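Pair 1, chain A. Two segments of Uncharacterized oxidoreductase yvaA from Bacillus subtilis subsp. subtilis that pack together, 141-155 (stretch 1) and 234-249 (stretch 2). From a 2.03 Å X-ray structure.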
# COMPACT_ATOMS: atom_id res chain seq x y z
N GLY A 141 -12.31 -15.53 15.66
CA GLY A 141 -13.17 -14.34 15.58
C GLY A 141 -12.54 -12.97 15.87
O GLY A 141 -13.27 -11.99 16.11
N SER A 142 -11.21 -12.87 15.83
CA SER A 142 -10.53 -11.62 16.21
C SER A 142 -10.23 -10.73 15.00
O SER A 142 -9.60 -9.67 15.14
CB SER A 142 -9.24 -11.92 16.99
OG SER A 142 -9.46 -12.84 18.05
N LEU A 143 -10.71 -11.16 13.83
CA LEU A 143 -10.51 -10.43 12.58
C LEU A 143 -11.72 -10.61 11.68
O LEU A 143 -11.60 -11.10 10.57
CB LEU A 143 -9.27 -10.95 11.83
CG LEU A 143 -7.93 -10.25 12.01
CD1 LEU A 143 -6.86 -10.85 11.09
CD2 LEU A 143 -8.06 -8.74 11.77
N GLU A 144 -12.88 -10.18 12.16
CA GLU A 144 -14.16 -10.27 11.42
C GLU A 144 -14.37 -9.26 10.29
O GLU A 144 -13.94 -8.09 10.40
CB GLU A 144 -15.33 -10.13 12.40
CG GLU A 144 -15.38 -11.24 13.47
CD GLU A 144 -15.95 -12.55 12.92
OE1 GLU A 144 -17.10 -12.54 12.41
OE2 GLU A 144 -15.24 -13.58 12.99
N ASP A 145 -15.04 -9.72 9.23
CA ASP A 145 -15.48 -8.88 8.12
C ASP A 145 -14.29 -8.02 7.66
O ASP A 145 -14.28 -6.81 7.84
CB ASP A 145 -16.68 -8.02 8.53
CG ASP A 145 -17.30 -7.24 7.34
OD1 ASP A 145 -17.30 -7.75 6.19
OD2 ASP A 145 -17.79 -6.09 7.54
N ILE A 146 -13.28 -8.69 7.14
CA ILE A 146 -12.08 -8.02 6.67
C ILE A 146 -12.48 -7.17 5.47
O ILE A 146 -13.19 -7.66 4.58
CB ILE A 146 -10.97 -9.04 6.32
CG1 ILE A 146 -10.42 -9.62 7.63
CG2 ILE A 146 -9.87 -8.38 5.49
CD1 ILE A 146 -9.61 -10.95 7.45
N ASN A 147 -12.08 -5.89 5.49
CA ASN A 147 -12.45 -5.00 4.38
C ASN A 147 -11.24 -4.62 3.51
O ASN A 147 -11.40 -4.24 2.36
CB ASN A 147 -13.20 -3.75 4.91
CG ASN A 147 -12.35 -2.89 5.82
OD1 ASN A 147 -11.37 -2.26 5.38
ND2 ASN A 147 -12.71 -2.84 7.09
N THR A 148 -10.05 -4.71 4.08
CA THR A 148 -8.82 -4.34 3.38
C THR A 148 -7.72 -5.31 3.78
O THR A 148 -7.49 -5.56 5.00
CB THR A 148 -8.37 -2.88 3.74
OG1 THR A 148 -9.42 -1.97 3.47
CG2 THR A 148 -7.19 -2.44 2.90
N TYR A 149 -6.99 -5.80 2.78
CA TYR A 149 -5.98 -6.86 3.00
C TYR A 149 -4.79 -6.53 2.13
O TYR A 149 -4.83 -6.68 0.89
CB TYR A 149 -6.58 -8.25 2.63
CG TYR A 149 -5.62 -9.42 2.82
CD1 TYR A 149 -5.44 -10.01 4.08
CD2 TYR A 149 -4.91 -9.95 1.74
CE1 TYR A 149 -4.56 -11.09 4.25
CE2 TYR A 149 -4.05 -11.04 1.89
CZ TYR A 149 -3.86 -11.60 3.14
OH TYR A 149 -2.99 -12.65 3.26
N GLN A 150 -3.74 -6.02 2.76
CA GLN A 150 -2.63 -5.41 2.00
C GLN A 150 -1.36 -6.11 2.38
O GLN A 150 -1.02 -6.18 3.57
CB GLN A 150 -2.46 -3.91 2.32
CG GLN A 150 -3.59 -3.06 1.80
CD GLN A 150 -3.46 -1.58 2.21
OE1 GLN A 150 -2.78 -1.25 3.19
NE2 GLN A 150 -4.14 -0.70 1.46
N VAL A 151 -0.69 -6.65 1.37
CA VAL A 151 0.50 -7.48 1.63
C VAL A 151 1.64 -6.94 0.79
O VAL A 151 1.46 -6.69 -0.42
CB VAL A 151 0.24 -9.00 1.30
CG1 VAL A 151 1.40 -9.83 1.75
CG2 VAL A 151 -1.04 -9.47 1.99
N SER A 152 2.78 -6.72 1.42
CA SER A 152 3.96 -6.33 0.59
C SER A 152 5.10 -7.29 0.68
O SER A 152 5.32 -7.94 1.71
CB SER A 152 4.43 -4.90 0.86
OG SER A 152 5.16 -4.81 2.04
N TYR A 153 5.84 -7.42 -0.41
CA TYR A 153 6.87 -8.46 -0.47
C TYR A 153 8.03 -7.88 -1.26
O TYR A 153 8.14 -8.06 -2.47
CB TYR A 153 6.31 -9.68 -1.21
CG TYR A 153 7.06 -10.99 -1.00
CD1 TYR A 153 6.41 -12.21 -1.28
CD2 TYR A 153 8.37 -11.03 -0.51
CE1 TYR A 153 7.07 -13.41 -1.10
CE2 TYR A 153 9.03 -12.24 -0.30
CZ TYR A 153 8.37 -13.42 -0.63
OH TYR A 153 8.99 -14.62 -0.48
N ASN A 154 8.90 -7.18 -0.55
CA ASN A 154 9.87 -6.31 -1.18
C ASN A 154 11.23 -6.91 -1.05
O ASN A 154 11.45 -7.76 -0.20
CB ASN A 154 9.88 -4.95 -0.49
CG ASN A 154 8.63 -4.18 -0.66
OD1 ASN A 154 8.14 -3.96 -1.78
ND2 ASN A 154 8.12 -3.69 0.44
N ARG A 155 12.19 -6.44 -1.83
CA ARG A 155 13.57 -6.78 -1.54
C ARG A 155 14.45 -5.57 -1.92
O ARG A 155 13.98 -4.65 -2.61
CB ARG A 155 13.97 -8.03 -2.32
CG ARG A 155 14.04 -7.78 -3.82
CD ARG A 155 14.00 -9.05 -4.70
NE ARG A 155 13.85 -8.62 -6.09
CZ ARG A 155 14.41 -9.21 -7.15
NH1 ARG A 155 14.21 -8.69 -8.36
NH2 ARG A 155 15.13 -10.31 -7.01
N ALA A 234 14.21 -0.43 3.06
CA ALA A 234 13.56 -0.97 4.26
C ALA A 234 12.11 -1.22 4.00
O ALA A 234 11.46 -0.41 3.32
CB ALA A 234 13.73 -0.05 5.46
N ASN A 235 11.64 -2.37 4.48
CA ASN A 235 10.28 -2.84 4.26
C ASN A 235 9.32 -2.19 5.24
O ASN A 235 9.64 -1.99 6.42
CB ASN A 235 10.18 -4.38 4.41
CG ASN A 235 11.14 -5.14 3.47
OD1 ASN A 235 11.24 -4.83 2.29
ND2 ASN A 235 11.88 -6.13 4.01
N GLY A 236 8.13 -1.90 4.79
CA GLY A 236 7.10 -1.55 5.75
C GLY A 236 6.52 -2.85 6.27
O GLY A 236 7.13 -3.90 6.11
N PRO A 237 5.34 -2.81 6.88
CA PRO A 237 4.71 -4.07 7.25
C PRO A 237 4.48 -5.02 6.04
O PRO A 237 4.20 -4.57 4.90
CB PRO A 237 3.36 -3.64 7.77
CG PRO A 237 3.37 -2.15 7.85
CD PRO A 237 4.51 -1.62 7.15
N ARG A 238 4.69 -6.31 6.30
CA ARG A 238 4.35 -7.39 5.35
C ARG A 238 2.82 -7.46 5.21
O ARG A 238 2.29 -7.45 4.09
CB ARG A 238 4.91 -8.73 5.80
CG ARG A 238 4.53 -9.90 4.85
CD ARG A 238 5.41 -11.13 5.06
NE ARG A 238 4.97 -12.31 4.28
CZ ARG A 238 5.50 -12.71 3.12
NH1 ARG A 238 6.48 -12.00 2.52
NH2 ARG A 238 5.05 -13.84 2.55
N TYR A 239 2.12 -7.48 6.34
CA TYR A 239 0.64 -7.50 6.39
C TYR A 239 0.04 -6.29 7.07
O TYR A 239 0.45 -5.90 8.16
CB TYR A 239 0.09 -8.76 7.12
CG TYR A 239 0.55 -10.06 6.49
CD1 TYR A 239 -0.15 -10.61 5.41
CD2 TYR A 239 1.71 -10.68 6.91
CE1 TYR A 239 0.28 -11.78 4.79
CE2 TYR A 239 2.16 -11.84 6.28
CZ TYR A 239 1.43 -12.38 5.22
OH TYR A 239 1.87 -13.52 4.58
N GLN A 240 -0.98 -5.75 6.43
CA GLN A 240 -1.87 -4.80 7.06
C GLN A 240 -3.27 -5.24 6.72
O GLN A 240 -3.72 -5.18 5.53
CB GLN A 240 -1.62 -3.36 6.54
CG GLN A 240 -0.19 -2.85 6.77
CD GLN A 240 0.12 -1.53 6.04
OE1 GLN A 240 -0.40 -0.48 6.38
NE2 GLN A 240 1.01 -1.60 5.05
N ILE A 241 -3.99 -5.65 7.76
CA ILE A 241 -5.32 -6.20 7.56
C ILE A 241 -6.36 -5.50 8.43
O ILE A 241 -6.21 -5.49 9.66
CB ILE A 241 -5.35 -7.71 7.90
CG1 ILE A 241 -4.21 -8.47 7.21
CG2 ILE A 241 -6.72 -8.31 7.50
CD1 ILE A 241 -4.08 -9.94 7.67
N HIS A 242 -7.40 -4.96 7.80
CA HIS A 242 -8.43 -4.17 8.50
C HIS A 242 -9.80 -4.81 8.36
O HIS A 242 -10.27 -5.06 7.22
CB HIS A 242 -8.49 -2.73 7.97
CG HIS A 242 -7.14 -2.09 7.87
ND1 HIS A 242 -6.30 -1.99 8.95
CD2 HIS A 242 -6.49 -1.52 6.81
CE1 HIS A 242 -5.16 -1.43 8.56
NE2 HIS A 242 -5.24 -1.14 7.27
N GLY A 243 -10.43 -5.07 9.50
CA GLY A 243 -11.81 -5.60 9.55
C GLY A 243 -12.78 -4.66 10.27
O GLY A 243 -12.41 -3.53 10.61
N LYS A 244 -14.01 -5.12 10.56
CA LYS A 244 -15.00 -4.19 11.18
C LYS A 244 -14.56 -3.55 12.50
O LYS A 244 -14.89 -2.39 12.74
CB LYS A 244 -16.43 -4.77 11.26
CG LYS A 244 -16.66 -5.99 12.17
CD LYS A 244 -18.10 -5.94 12.72
CE LYS A 244 -18.73 -7.31 13.02
NZ LYS A 244 -17.84 -8.22 13.81
N ASP A 245 -13.74 -4.26 13.27
CA ASP A 245 -13.46 -3.98 14.70
C ASP A 245 -12.00 -3.95 15.05
O ASP A 245 -11.61 -3.52 16.14
CB ASP A 245 -14.01 -5.16 15.53
CG ASP A 245 -15.42 -4.93 15.97
OD1 ASP A 245 -15.89 -5.68 16.86
OD2 ASP A 245 -16.03 -3.96 15.45
N SER A 246 -11.20 -4.52 14.16
CA SER A 246 -9.80 -4.78 14.44
C SER A 246 -8.92 -4.67 13.19
O SER A 246 -9.42 -4.75 12.06
CB SER A 246 -9.66 -6.16 15.07
OG SER A 246 -10.33 -7.11 14.27
N SER A 247 -7.63 -4.49 13.45
CA SER A 247 -6.56 -4.38 12.46
C SER A 247 -5.41 -5.24 12.95
O SER A 247 -5.09 -5.26 14.18
CB SER A 247 -6.03 -2.96 12.41
OG SER A 247 -6.88 -2.08 11.71
N PHE A 248 -4.77 -5.95 12.02
CA PHE A 248 -3.55 -6.71 12.32
C PHE A 248 -2.44 -6.16 11.46
O PHE A 248 -2.59 -6.10 10.22
CB PHE A 248 -3.77 -8.21 12.05
CG PHE A 248 -2.65 -9.10 12.57
CD1 PHE A 248 -2.35 -9.14 13.94
CD2 PHE A 248 -1.92 -9.91 11.69
CE1 PHE A 248 -1.33 -9.95 14.43
CE2 PHE A 248 -0.89 -10.73 12.15
CZ PHE A 248 -0.59 -10.76 13.54
N ILE A 249 -1.36 -5.70 12.08
CA ILE A 249 -0.23 -5.12 11.32
C ILE A 249 1.01 -5.85 11.73
O ILE A 249 1.29 -5.95 12.92
CB ILE A 249 0.05 -3.64 11.61
CG1 ILE A 249 -1.22 -2.75 11.49
CG2 ILE A 249 1.25 -3.14 10.75
CD1 ILE A 249 -1.83 -2.72 10.19
O HOH W 1 -3.93 0.36 5.33
O HOH W 2 7.39 -9.42 3.11

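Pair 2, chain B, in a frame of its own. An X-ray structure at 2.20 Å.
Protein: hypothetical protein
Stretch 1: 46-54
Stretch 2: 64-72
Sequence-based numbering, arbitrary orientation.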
# COMPACT_ATOMS: atom_id res chain seq x y z
N ALA B 46 -5.31 -14.19 -13.34
CA ALA B 46 -3.89 -14.05 -13.72
C ALA B 46 -2.93 -13.81 -12.55
O ALA B 46 -1.72 -13.75 -12.76
CB ALA B 46 -3.71 -12.94 -14.78
N GLY B 47 -3.45 -13.66 -11.34
CA GLY B 47 -2.59 -13.44 -10.19
C GLY B 47 -2.89 -12.23 -9.32
O GLY B 47 -2.25 -12.05 -8.29
N LEU B 48 -3.83 -11.37 -9.74
CA LEU B 48 -4.20 -10.25 -8.87
C LEU B 48 -5.01 -10.85 -7.71
O LEU B 48 -5.98 -11.60 -7.93
CB LEU B 48 -5.00 -9.17 -9.59
CG LEU B 48 -5.32 -7.92 -8.77
CD1 LEU B 48 -4.08 -7.10 -8.49
CD2 LEU B 48 -6.37 -7.09 -9.46
N ILE B 49 -4.56 -10.57 -6.49
CA ILE B 49 -5.23 -11.00 -5.27
C ILE B 49 -6.10 -9.89 -4.72
O ILE B 49 -7.23 -10.12 -4.34
CB ILE B 49 -4.21 -11.38 -4.18
CG1 ILE B 49 -3.36 -12.57 -4.66
CG2 ILE B 49 -4.92 -11.67 -2.83
CD1 ILE B 49 -2.20 -12.94 -3.74
N ARG B 50 -5.55 -8.68 -4.70
CA ARG B 50 -6.22 -7.55 -4.08
C ARG B 50 -5.82 -6.23 -4.74
O ARG B 50 -4.71 -6.09 -5.25
CB ARG B 50 -5.87 -7.55 -2.59
CG ARG B 50 -6.67 -6.57 -1.73
CD ARG B 50 -6.13 -6.57 -0.32
NE ARG B 50 -6.43 -7.83 0.38
CZ ARG B 50 -7.35 -7.99 1.33
NH1 ARG B 50 -8.09 -6.97 1.77
NH2 ARG B 50 -7.51 -9.20 1.87
N HIS B 51 -6.76 -5.28 -4.74
CA HIS B 51 -6.57 -3.94 -5.31
C HIS B 51 -7.40 -2.99 -4.49
O HIS B 51 -8.61 -3.10 -4.46
CB HIS B 51 -6.96 -3.87 -6.78
CG HIS B 51 -6.77 -2.51 -7.40
ND1 HIS B 51 -7.60 -2.02 -8.38
CD2 HIS B 51 -5.86 -1.54 -7.16
CE1 HIS B 51 -7.18 -0.83 -8.76
NE2 HIS B 51 -6.12 -0.51 -8.03
N VAL B 52 -6.73 -2.05 -3.83
CA VAL B 52 -7.34 -1.10 -2.92
C VAL B 52 -7.03 0.32 -3.38
O VAL B 52 -5.87 0.66 -3.67
CB VAL B 52 -6.77 -1.24 -1.50
CG1 VAL B 52 -7.67 -0.54 -0.49
CG2 VAL B 52 -6.62 -2.71 -1.14
N ILE B 53 -8.07 1.12 -3.48
CA ILE B 53 -7.95 2.50 -3.91
C ILE B 53 -8.37 3.33 -2.71
O ILE B 53 -9.42 3.08 -2.11
CB ILE B 53 -8.85 2.83 -5.12
CG1 ILE B 53 -8.55 1.85 -6.27
CG2 ILE B 53 -8.62 4.29 -5.55
CD1 ILE B 53 -9.47 1.96 -7.48
N SER B 54 -7.56 4.33 -2.43
CA SER B 54 -7.73 5.16 -1.28
C SER B 54 -7.51 6.66 -1.58
O SER B 54 -6.76 7.03 -2.47
CB SER B 54 -6.75 4.66 -0.20
OG SER B 54 -6.44 5.67 0.75
N ILE B 64 -4.00 10.23 -4.41
CA ILE B 64 -4.69 8.96 -4.47
C ILE B 64 -3.64 7.88 -4.31
O ILE B 64 -2.58 7.97 -4.93
CB ILE B 64 -5.34 8.71 -5.85
CG1 ILE B 64 -6.43 9.73 -6.15
CG2 ILE B 64 -5.92 7.30 -5.93
CD1 ILE B 64 -7.56 9.77 -5.15
N SER B 65 -3.93 6.87 -3.50
CA SER B 65 -3.07 5.69 -3.37
C SER B 65 -3.77 4.44 -3.87
O SER B 65 -5.00 4.29 -3.75
CB SER B 65 -2.69 5.47 -1.92
OG SER B 65 -3.82 5.19 -1.14
N MSE B 66 -2.97 3.55 -4.46
CA MSE B 66 -3.42 2.28 -4.93
C MSE B 66 -2.42 1.24 -4.49
O MSE B 66 -1.21 1.45 -4.57
CB MSE B 66 -3.51 2.24 -6.44
CG MSE B 66 -4.65 3.07 -6.96
SE MSE B 66 -4.89 2.95 -8.89
CE MSE B 66 -6.49 3.99 -8.88
N VAL B 67 -2.93 0.13 -4.01
CA VAL B 67 -2.09 -0.97 -3.62
C VAL B 67 -2.62 -2.17 -4.40
O VAL B 67 -3.81 -2.53 -4.28
CB VAL B 67 -2.13 -1.25 -2.10
CG1 VAL B 67 -1.27 -2.46 -1.77
CG2 VAL B 67 -1.69 -0.02 -1.27
N PHE B 68 -1.75 -2.75 -5.23
CA PHE B 68 -2.07 -3.94 -6.01
C PHE B 68 -1.23 -5.04 -5.41
O PHE B 68 -0.00 -4.89 -5.28
CB PHE B 68 -1.61 -3.84 -7.48
CG PHE B 68 -2.27 -2.75 -8.29
CD1 PHE B 68 -1.85 -1.43 -8.18
CD2 PHE B 68 -3.23 -3.07 -9.23
CE1 PHE B 68 -2.43 -0.43 -8.96
CE2 PHE B 68 -3.82 -2.08 -10.02
CZ PHE B 68 -3.42 -0.75 -9.89
N GLU B 69 -1.88 -6.16 -5.11
CA GLU B 69 -1.20 -7.31 -4.53
C GLU B 69 -1.37 -8.54 -5.43
O GLU B 69 -2.48 -8.86 -5.87
CB GLU B 69 -1.76 -7.59 -3.15
CG GLU B 69 -1.56 -6.42 -2.21
CD GLU B 69 -1.98 -6.73 -0.81
OE1 GLU B 69 -1.86 -7.90 -0.39
OE2 GLU B 69 -2.41 -5.80 -0.12
N TYR B 70 -0.25 -9.22 -5.66
CA TYR B 70 -0.22 -10.36 -6.54
C TYR B 70 0.36 -11.57 -5.85
O TYR B 70 1.20 -11.45 -4.96
CB TYR B 70 0.63 -10.06 -7.78
CG TYR B 70 0.27 -8.77 -8.51
CD1 TYR B 70 0.87 -7.58 -8.16
CD2 TYR B 70 -0.66 -8.76 -9.55
CE1 TYR B 70 0.56 -6.40 -8.80
CE2 TYR B 70 -0.98 -7.56 -10.23
CZ TYR B 70 -0.37 -6.38 -9.83
OH TYR B 70 -0.64 -5.18 -10.47
N ASP B 71 -0.09 -12.75 -6.30
CA ASP B 71 0.41 -14.04 -5.82
C ASP B 71 1.88 -14.24 -6.22
O ASP B 71 2.58 -15.04 -5.61
CB ASP B 71 -0.47 -15.20 -6.35
CG ASP B 71 -0.48 -15.32 -7.88
OD1 ASP B 71 0.30 -14.66 -8.58
OD2 ASP B 71 -1.28 -16.11 -8.40
N SER B 72 2.34 -13.49 -7.25
CA SER B 72 3.69 -13.60 -7.77
C SER B 72 4.01 -12.44 -8.71
O SER B 72 3.11 -11.77 -9.24
CB SER B 72 3.83 -14.89 -8.59
OG SER B 72 3.06 -14.84 -9.80
O HOH W 3 -3.44 5.27 1.52

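Two antiparallel strands that meet through a distortion in one of them offer a compact lesson in how a backbone fixes the problem and side chains vary the answer. In pair 1 and pair 2 the strand axes run at 163° and 165°, with closest approaches of 4.4 and 4.6 Å, and 14 central residues superpose with an RMSD of 0.6 Å. Hydrogen-bonded and non-hydrogen-bonded pairs alternate in step: A:Thr148 with A:His242 matches B:Arg50 with B:Glu69, and A:Gln150 with A:Gln240 matches B:Val52 with B:Val67.

The common irregularity lies where one carbonyl receives two successive amides. In pair 1, A:His242 O accepts from A:Asn147 N at 2.6 Å and from A:Thr148 N at 3.2 Å. In pair 2, B:Glu69 O accepts from B:Ile49 N at 2.8 Å and from B:Arg50 N at 3.3 Å, and the register shifts by one residue, a beta bulge. The extra residue, A:Asn147 or B:Ile49, has a psi of -23° or -44°, far from the extended values that follow it. Its side chain is used differently. A:Asn147 OD1 accepts a hydrogen bond from A:Thr148 OG1 at 2.7 Å, whereas B:Ile49 points toward the partner strand and brings its CD1 within 3.9 Å of B:Asp71 CB.

Beyond the bulge, one face carries the clearest exchange of chemistry. A:Tyr149 and A:Ile241 match B:His51 and B:Phe68. In pair 1 an aromatic ring meets an aliphatic chain, A:Tyr149 CE1 lying 3.6 Å from A:Ile241 CD1. Pair 2 places two rings there, and B:His51 and B:Phe68 form an offset stack with centroids 4.0 Å apart and planes at 16°. The neighbouring position holds A:Tyr239 or selenomethionine B:Met66. A:Val151 CG2 packs 3.7 Å from A:Tyr239 CD1, while B:Ile53 CD1 lies 3.9 Å from B:Met66 CE, so a flat ring and a long flexible chain fill equivalent space.

At the bulge end of this face, A:Gly243 matches B:Tyr70. A CB on A:Gly243 would clash with A:Glu144 O. A:Ile146 CG2 lies 3.7 Å from A:Ile241 CG2, and the matching B:Leu48 CD1 lies 4.2 Å from B:Phe68 CD2; B:Leu48 CD1 also meets B:Tyr70 CE2 at 3.6 Å.

On the opposite face, a water links A:Gln150 OE1 at 2.9 Å to A:His242 NE2 at 2.8 Å. B:Val52 and B:Val67 make the glutamine positions apolar in pair 2, but B:Arg50 and B:Glu69 keep charge nearby without a salt bridge, B:Arg50 NE lying 4.5 Å from B:Glu69 OE2.

At the far end, A:Ser152 matches B:Ser54, and A:Arg238 matches B:Ser65. A:Arg238 CZ lies 4.5 Å from the A:Tyr153 ring centroid, a cation-pi contact over the face. Both pairs use a water here: it joins A:Arg238 NH1 (2.8 Å) to A:Ser152 O (2.9 Å), and B:Ser65 OG (2.7 Å) to B:Ser54 OG (3.1 Å). The principle is plain: the backbone sets the spacing, and rings, chains or water can complete it.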